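PDB 1YPX: putative vitamin-B12 independent methionine synthase family protein from Listeria monocytogenes, which probably transfers a methyl group from a methyltetrahydrofolate to homocysteine in a zinc-dependent, cobalamin-independent way. Local coordinates for residues L264-Y273 and R289-L298. Residues are numbered along the deposited sequence; the frame is centred on the assembly and turned at random.
Sequences LNIDGFFLEY and RPDLKIVLGL. With PO4 (phosphate ion), chain B.
Strands 268-272 and 293-298 are parallel neighbours in the barrel sheet of a TIM-barrel-like fold. The axes of these two strand segments differ in direction by 19°. G268 pairs with K293, and the register runs on to E272 beside G297. The backbone ladder includes V295 N to F269 O (2.7 Å), L271 N to V295 O (3.1 Å) and G297 N to L271 O. Y273 N closes its far end on G297 O.

F270 and V295 lie side by side on the face toward the barrel interior. V295 CG2 sits over the centre of the F270 ring in a CH-pi contact, 3.7 Å from the centroid and 9° off the normal. CG1 meets the ring at CD2 and CE2. On the outer face, with F269 and L296, the side chains of L271 and I294 cross, with L271 CD1 3.7 Å from I294 CD1. Nearer the start of the strands, L292 CD1 approaches F269 CD2 obliquely (3.8 Å).

Y273 has CG anti to its carbonyl carbon (chi1 -56°), which brings the ring to two leucines of the neighbouring strand. There CE2 touches L296 CD2, and CD2 touches L298 CD2. Y273 OH donates a hydrogen bond to phosphate O3 (2.6 Å). That ion probably came from the crystallisation liquor, and K285 also binds it.

Before the strands, R289 reaches across to the loop of 264-267. R289 NH1 donates to I266 O (2.6 Å) from above the carbonyl plane. This bond ties the turn 289-292 to the facing loop. Within the turn, a long, weak salt bridge links the same nitrogen to D291 OD2. D267 turns elsewhere, to K228 and the backbone N of I234.

Strand 233-238 flanks 268-272, and strand 328-332 flanks 293-298. Helix 310-322 packs on L296 and L298.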
ATOM      1  N   LEU A 264      -3.183 -12.143 -10.641  1.00 64.71           N
ATOM      2  CA  LEU A 264      -2.801 -11.798  -9.269  1.00 62.74           C
ATOM      3  C   LEU A 264      -3.848 -12.238  -8.250  1.00 60.81           C
ATOM      4  O   LEU A 264      -5.010 -11.854  -8.350  1.00 61.42           O
ATOM      5  CB  LEU A 264      -2.604 -10.288  -9.165  1.00 63.53           C
ATOM      6  CG  LEU A 264      -1.338  -9.811  -8.475  1.00 63.91           C
ATOM      7  CD1 LEU A 264      -1.267 -10.425  -7.087  1.00 66.49           C
ATOM      8  CD2 LEU A 264      -0.135 -10.203  -9.306  1.00 64.83           C
ATOM      9  N   ASN A 265      -3.434 -13.017  -7.254  1.00 58.57           N
ATOM     10  CA  ASN A 265      -4.358 -13.509  -6.228  1.00 56.43           C
ATOM     11  C   ASN A 265      -4.532 -12.573  -5.045  1.00 56.34           C
ATOM     12  O   ASN A 265      -4.427 -12.978  -3.883  1.00 56.73           O
ATOM     13  CB  ASN A 265      -3.902 -14.875  -5.736  1.00 53.91           C
ATOM     14  CG  ASN A 265      -4.028 -15.921  -6.800  1.00 51.16           C
ATOM     15  OD1 ASN A 265      -5.095 -16.080  -7.386  1.00 51.51           O
ATOM     16  ND2 ASN A 265      -2.949 -16.639  -7.065  1.00 47.13           N
ATOM     17  N   ILE A 266      -4.835 -11.319  -5.355  1.00 55.64           N
ATOM     18  CA  ILE A 266      -5.001 -10.297  -4.342  1.00 54.58           C
ATOM     19  C   ILE A 266      -6.472  -9.938  -4.095  1.00 55.33           C
ATOM     20  O   ILE A 266      -7.313 -10.074  -4.979  1.00 56.27           O
ATOM     21  CB  ILE A 266      -4.129  -9.076  -4.736  1.00 53.14           C
ATOM     22  CG1 ILE A 266      -3.085  -8.844  -3.652  1.00 54.05           C
ATOM     23  CG2 ILE A 266      -4.960  -7.843  -4.975  1.00 49.94           C
ATOM     24  CD1 ILE A 266      -1.966  -7.938  -4.082  1.00 54.54           C
ATOM     25  N   ASP A 267      -6.783  -9.497  -2.884  1.00 54.78           N
ATOM     26  CA  ASP A 267      -8.160  -9.175  -2.544  1.00 53.30           C
ATOM     27  C   ASP A 267      -8.703  -7.891  -3.144  1.00 51.10           C
ATOM     28  O   ASP A 267      -9.807  -7.881  -3.677  1.00 52.79           O
ATOM     29  CB  ASP A 267      -8.313  -9.143  -1.031  1.00 55.88           C
ATOM     30  CG  ASP A 267      -7.981 -10.467  -0.403  1.00 58.64           C
ATOM     31  OD1 ASP A 267      -8.711 -11.441  -0.696  1.00 61.75           O
ATOM     32  OD2 ASP A 267      -6.992 -10.541   0.367  1.00 57.18           O
ATOM     33  N   GLY A 268      -7.942  -6.810  -3.047  1.00 47.08           N
ATOM     34  CA  GLY A 268      -8.389  -5.555  -3.596  1.00 43.01           C
ATOM     35  C   GLY A 268      -7.210  -4.843  -4.200  1.00 43.29           C
ATOM     36  O   GLY A 268      -6.065  -5.179  -3.895  1.00 44.35           O
ATOM     37  N   PHE A 269      -7.488  -3.852  -5.042  1.00 44.11           N
ATOM     38  CA  PHE A 269      -6.454  -3.058  -5.724  1.00 43.42           C
ATOM     39  C   PHE A 269      -6.726  -1.550  -5.618  1.00 42.43           C
ATOM     40  O   PHE A 269      -7.819  -1.093  -5.937  1.00 45.38           O
ATOM     41  CB  PHE A 269      -6.415  -3.418  -7.217  1.00 44.47           C
ATOM     42  CG  PHE A 269      -5.546  -4.596  -7.554  1.00 45.46           C
ATOM     43  CD1 PHE A 269      -4.156  -4.484  -7.530  1.00 49.54           C
ATOM     44  CD2 PHE A 269      -6.113  -5.800  -7.960  1.00 45.60           C
ATOM     45  CE1 PHE A 269      -3.339  -5.558  -7.917  1.00 51.11           C
ATOM     46  CE2 PHE A 269      -5.310  -6.883  -8.349  1.00 46.79           C
ATOM     47  CZ  PHE A 269      -3.917  -6.760  -8.329  1.00 48.42           C
ATOM     48  N   PHE A 270      -5.738  -0.781  -5.179  1.00 41.20           N
ATOM     49  CA  PHE A 270      -5.893   0.669  -5.103  1.00 41.56           C
ATOM     50  C   PHE A 270      -5.274   1.276  -6.360  1.00 44.22           C
ATOM     51  O   PHE A 270      -4.048   1.457  -6.458  1.00 42.20           O
ATOM     52  CB  PHE A 270      -5.223   1.242  -3.856  1.00 37.55           C
ATOM     53  CG  PHE A 270      -6.021   1.030  -2.595  1.00 36.46           C
ATOM     54  CD1 PHE A 270      -6.118  -0.242  -2.021  1.00 34.23           C
ATOM     55  CD2 PHE A 270      -6.662   2.106  -1.972  1.00 32.11           C
ATOM     56  CE1 PHE A 270      -6.838  -0.437  -0.839  1.00 33.48           C
ATOM     57  CE2 PHE A 270      -7.382   1.932  -0.792  1.00 29.76           C
ATOM     58  CZ  PHE A 270      -7.471   0.658  -0.217  1.00 33.00           C
ATOM     59  N   LEU A 271      -6.157   1.563  -7.321  1.00 47.18           N
ATOM     60  CA  LEU A 271      -5.829   2.127  -8.633  1.00 48.44           C
ATOM     61  C   LEU A 271      -6.102   3.617  -8.672  1.00 49.88           C
ATOM     62  O   LEU A 271      -7.207   4.040  -8.345  1.00 48.92           O
ATOM     63  CB  LEU A 271      -6.700   1.466  -9.697  1.00 47.38           C
ATOM     64  CG  LEU A 271      -6.631  -0.050  -9.753  1.00 47.16           C
ATOM     65  CD1 LEU A 271      -7.812  -0.622 -10.550  1.00 44.28           C
ATOM     66  CD2 LEU A 271      -5.309  -0.418 -10.393  1.00 46.60           C
ATOM     67  N   GLU A 272      -5.125   4.416  -9.095  1.00 54.99           N
ATOM     68  CA  GLU A 272      -5.345   5.868  -9.154  1.00 59.99           C
ATOM     69  C   GLU A 272      -5.647   6.420 -10.557  1.00 61.89           C
ATOM     70  O   GLU A 272      -5.049   5.999 -11.544  1.00 62.49           O
ATOM     71  CB  GLU A 272      -4.158   6.619  -8.536  1.00 61.08           C
ATOM     72  CG  GLU A 272      -2.820   6.447  -9.222  1.00 60.52           C
ATOM     73  CD  GLU A 272      -1.835   7.507  -8.767  1.00 61.85           C
ATOM     74  OE1 GLU A 272      -2.137   8.703  -8.956  1.00 63.86           O
ATOM     75  OE2 GLU A 272      -0.770   7.160  -8.219  1.00 60.53           O
ATOM     76  N   TYR A 273      -6.578   7.369 -10.633  1.00 64.33           N
ATOM     77  CA  TYR A 273      -6.976   7.957 -11.911  1.00 67.50           C
ATOM     78  C   TYR A 273      -6.961   9.501 -11.875  1.00 70.39           C
ATOM     79  O   TYR A 273      -7.029  10.112 -10.803  1.00 70.06           O
ATOM     80  CB  TYR A 273      -8.386   7.470 -12.281  1.00 65.93           C
ATOM     81  CG  TYR A 273      -8.568   5.955 -12.355  1.00 67.04           C
ATOM     82  CD1 TYR A 273      -8.219   5.234 -13.506  1.00 67.52           C
ATOM     83  CD2 TYR A 273      -9.127   5.250 -11.286  1.00 66.64           C
ATOM     84  CE1 TYR A 273      -8.428   3.845 -13.589  1.00 66.57           C
ATOM     85  CE2 TYR A 273      -9.339   3.873 -11.353  1.00 65.00           C
ATOM     86  CZ  TYR A 273      -8.991   3.173 -12.503  1.00 66.59           C
ATOM     87  OH  TYR A 273      -9.212   1.811 -12.558  1.00 61.85           O
ATOM     88  N   ARG A 289     -13.390 -12.259 -11.069  1.00 74.34           N
ATOM     89  CA  ARG A 289     -13.571 -12.723  -9.699  1.00 72.10           C
ATOM     90  C   ARG A 289     -14.546 -11.807  -8.971  1.00 71.42           C
ATOM     91  O   ARG A 289     -14.314 -10.607  -8.846  1.00 72.34           O
ATOM     92  CB  ARG A 289     -12.229 -12.724  -8.975  1.00 71.34           C
ATOM     93  CG  ARG A 289     -11.243 -13.765  -9.474  1.00 70.04           C
ATOM     94  CD  ARG A 289      -9.843 -13.433  -8.976  1.00 68.65           C
ATOM     95  NE  ARG A 289      -9.867 -12.961  -7.596  1.00 65.77           N
ATOM     96  CZ  ARG A 289      -8.829 -12.421  -6.966  1.00 66.74           C
ATOM     97  NH1 ARG A 289      -8.954 -12.020  -5.703  1.00 67.19           N
ATOM     98  NH2 ARG A 289      -7.668 -12.282  -7.593  1.00 65.85           N
ATOM     99  N   PRO A 290     -15.655 -12.363  -8.479  1.00 70.62           N
ATOM    100  CA  PRO A 290     -16.656 -11.563  -7.767  1.00 69.58           C
ATOM    101  C   PRO A 290     -16.208 -11.081  -6.389  1.00 69.23           C
ATOM    102  O   PRO A 290     -16.952 -10.379  -5.695  1.00 70.27           O
ATOM    103  CB  PRO A 290     -17.863 -12.497  -7.705  1.00 69.46           C
ATOM    104  CG  PRO A 290     -17.238 -13.849  -7.620  1.00 70.28           C
ATOM    105  CD  PRO A 290     -16.091 -13.764  -8.618  1.00 70.10           C
ATOM    106  N   ASP A 291     -14.991 -11.453  -6.002  1.00 67.92           N
ATOM    107  CA  ASP A 291     -14.449 -11.054  -4.704  1.00 65.58           C
ATOM    108  C   ASP A 291     -13.247 -10.131  -4.859  1.00 63.93           C
ATOM    109  O   ASP A 291     -12.650  -9.731  -3.866  1.00 62.62           O
ATOM    110  CB  ASP A 291     -14.025 -12.277  -3.893  1.00 66.29           C
ATOM    111  CG  ASP A 291     -12.721 -12.872  -4.380  1.00 67.86           C
ATOM    112  OD1 ASP A 291     -12.740 -13.634  -5.372  1.00 68.35           O
ATOM    113  OD2 ASP A 291     -11.669 -12.565  -3.776  1.00 70.08           O
ATOM    114  N   LEU A 292     -12.882  -9.813  -6.100  1.00 61.61           N
ATOM    115  CA  LEU A 292     -11.755  -8.920  -6.338  1.00 61.54           C
ATOM    116  C   LEU A 292     -12.237  -7.475  -6.425  1.00 61.82           C
ATOM    117  O   LEU A 292     -12.573  -6.978  -7.509  1.00 61.97           O
ATOM    118  CB  LEU A 292     -11.026  -9.286  -7.629  1.00 61.04           C
ATOM    119  CG  LEU A 292      -9.953  -8.267  -8.043  1.00 60.34           C
ATOM    120  CD1 LEU A 292      -8.888  -8.207  -6.961  1.00 59.58           C
ATOM    121  CD2 LEU A 292      -9.341  -8.638  -9.384  1.00 59.26           C
ATOM    122  N   LYS A 293     -12.270  -6.802  -5.282  1.00 60.16           N
ATOM    123  CA  LYS A 293     -12.724  -5.418  -5.234  1.00 59.52           C
ATOM    124  C   LYS A 293     -11.605  -4.466  -5.615  1.00 57.82           C
ATOM    125  O   LYS A 293     -10.474  -4.621  -5.164  1.00 58.60           O
ATOM    126  CB  LYS A 293     -13.263  -5.094  -3.839  1.00 59.93           C
ATOM    127  CG  LYS A 293     -12.343  -5.508  -2.703  1.00 63.25           C
ATOM    128  CD  LYS A 293     -13.095  -5.645  -1.379  1.00 63.50           C
ATOM    129  CE  LYS A 293     -14.019  -6.866  -1.355  1.00 63.83           C
ATOM    130  NZ  LYS A 293     -13.288  -8.157  -1.472  1.00 62.98           N
ATOM    131  N   ILE A 294     -11.915  -3.492  -6.469  1.00 55.13           N
ATOM    132  CA  ILE A 294     -10.904  -2.528  -6.897  1.00 52.90           C
ATOM    133  C   ILE A 294     -11.267  -1.108  -6.448  1.00 51.15           C
ATOM    134  O   ILE A 294     -12.298  -0.548  -6.817  1.00 50.88           O
ATOM    135  CB  ILE A 294     -10.687  -2.548  -8.456  1.00 52.01           C
ATOM    136  CG1 ILE A 294     -11.825  -1.844  -9.159  1.00 51.43           C
ATOM    137  CG2 ILE A 294     -10.565  -3.968  -8.986  1.00 47.92           C
ATOM    138  CD1 ILE A 294     -11.418  -0.488  -9.617  1.00 52.79           C
ATOM    139  N   VAL A 295     -10.416  -0.535  -5.618  1.00 48.57           N
ATOM    140  CA  VAL A 295     -10.646   0.805  -5.132  1.00 47.60           C
ATOM    141  C   VAL A 295     -10.264   1.787  -6.229  1.00 47.75           C
ATOM    142  O   VAL A 295      -9.212   1.646  -6.860  1.00 48.26           O
ATOM    143  CB  VAL A 295      -9.804   1.045  -3.876  1.00 47.38           C
ATOM    144  CG1 VAL A 295     -10.135   2.393  -3.251  1.00 45.87           C
ATOM    145  CG2 VAL A 295     -10.043  -0.099  -2.905  1.00 44.67           C
ATOM    146  N   LEU A 296     -11.139   2.766  -6.455  1.00 47.01           N
ATOM    147  CA  LEU A 296     -10.958   3.805  -7.473  1.00 46.84           C
ATOM    148  C   LEU A 296     -10.465   5.094  -6.810  1.00 47.60           C
ATOM    149  O   LEU A 296     -11.196   5.722  -6.040  1.00 48.48           O
ATOM    150  CB  LEU A 296     -12.301   4.073  -8.183  1.00 45.97           C
ATOM    151  CG  LEU A 296     -12.994   2.914  -8.924  1.00 44.33           C
ATOM    152  CD1 LEU A 296     -14.468   3.239  -9.142  1.00 46.39           C
ATOM    153  CD2 LEU A 296     -12.297   2.664 -10.252  1.00 43.01           C
ATOM    154  N   GLY A 297      -9.231   5.486  -7.106  1.00 48.47           N
ATOM    155  CA  GLY A 297      -8.681   6.691  -6.512  1.00 50.40           C
ATOM    156  C   GLY A 297      -9.052   7.900  -7.332  1.00 54.20           C
ATOM    157  O   GLY A 297      -8.223   8.439  -8.069  1.00 55.84           O
ATOM    158  N   LEU A 298     -10.303   8.333  -7.200  1.00 56.12           N
ATOM    159  CA  LEU A 298     -10.814   9.475  -7.954  1.00 56.00           C
ATOM    160  C   LEU A 298     -10.685  10.816  -7.246  1.00 57.86           C
ATOM    161  O   LEU A 298     -11.044  11.842  -7.817  1.00 59.68           O
ATOM    162  CB  LEU A 298     -12.283   9.241  -8.306  1.00 52.63           C
ATOM    163  CG  LEU A 298     -12.606   7.841  -8.827  1.00 51.79           C
ATOM    164  CD1 LEU A 298     -14.079   7.759  -9.215  1.00 48.82           C
ATOM    165  CD2 LEU A 298     -11.720   7.529 -10.016  1.00 49.91           C
TER
HETATM  166  P   PO4 B 401      -8.598   0.778 -15.722  1.00 35.98           P
HETATM  167  O1  PO4 B 401      -9.844   1.449 -15.575  1.00 38.24           O
HETATM  168  O2  PO4 B 401      -7.569   1.640 -16.281  1.00 39.89           O
HETATM  169  O3  PO4 B 401      -8.162   0.217 -14.288  1.00 44.15           O
HETATM  170  O4  PO4 B 401      -8.622  -0.526 -16.484  1.00 35.82           O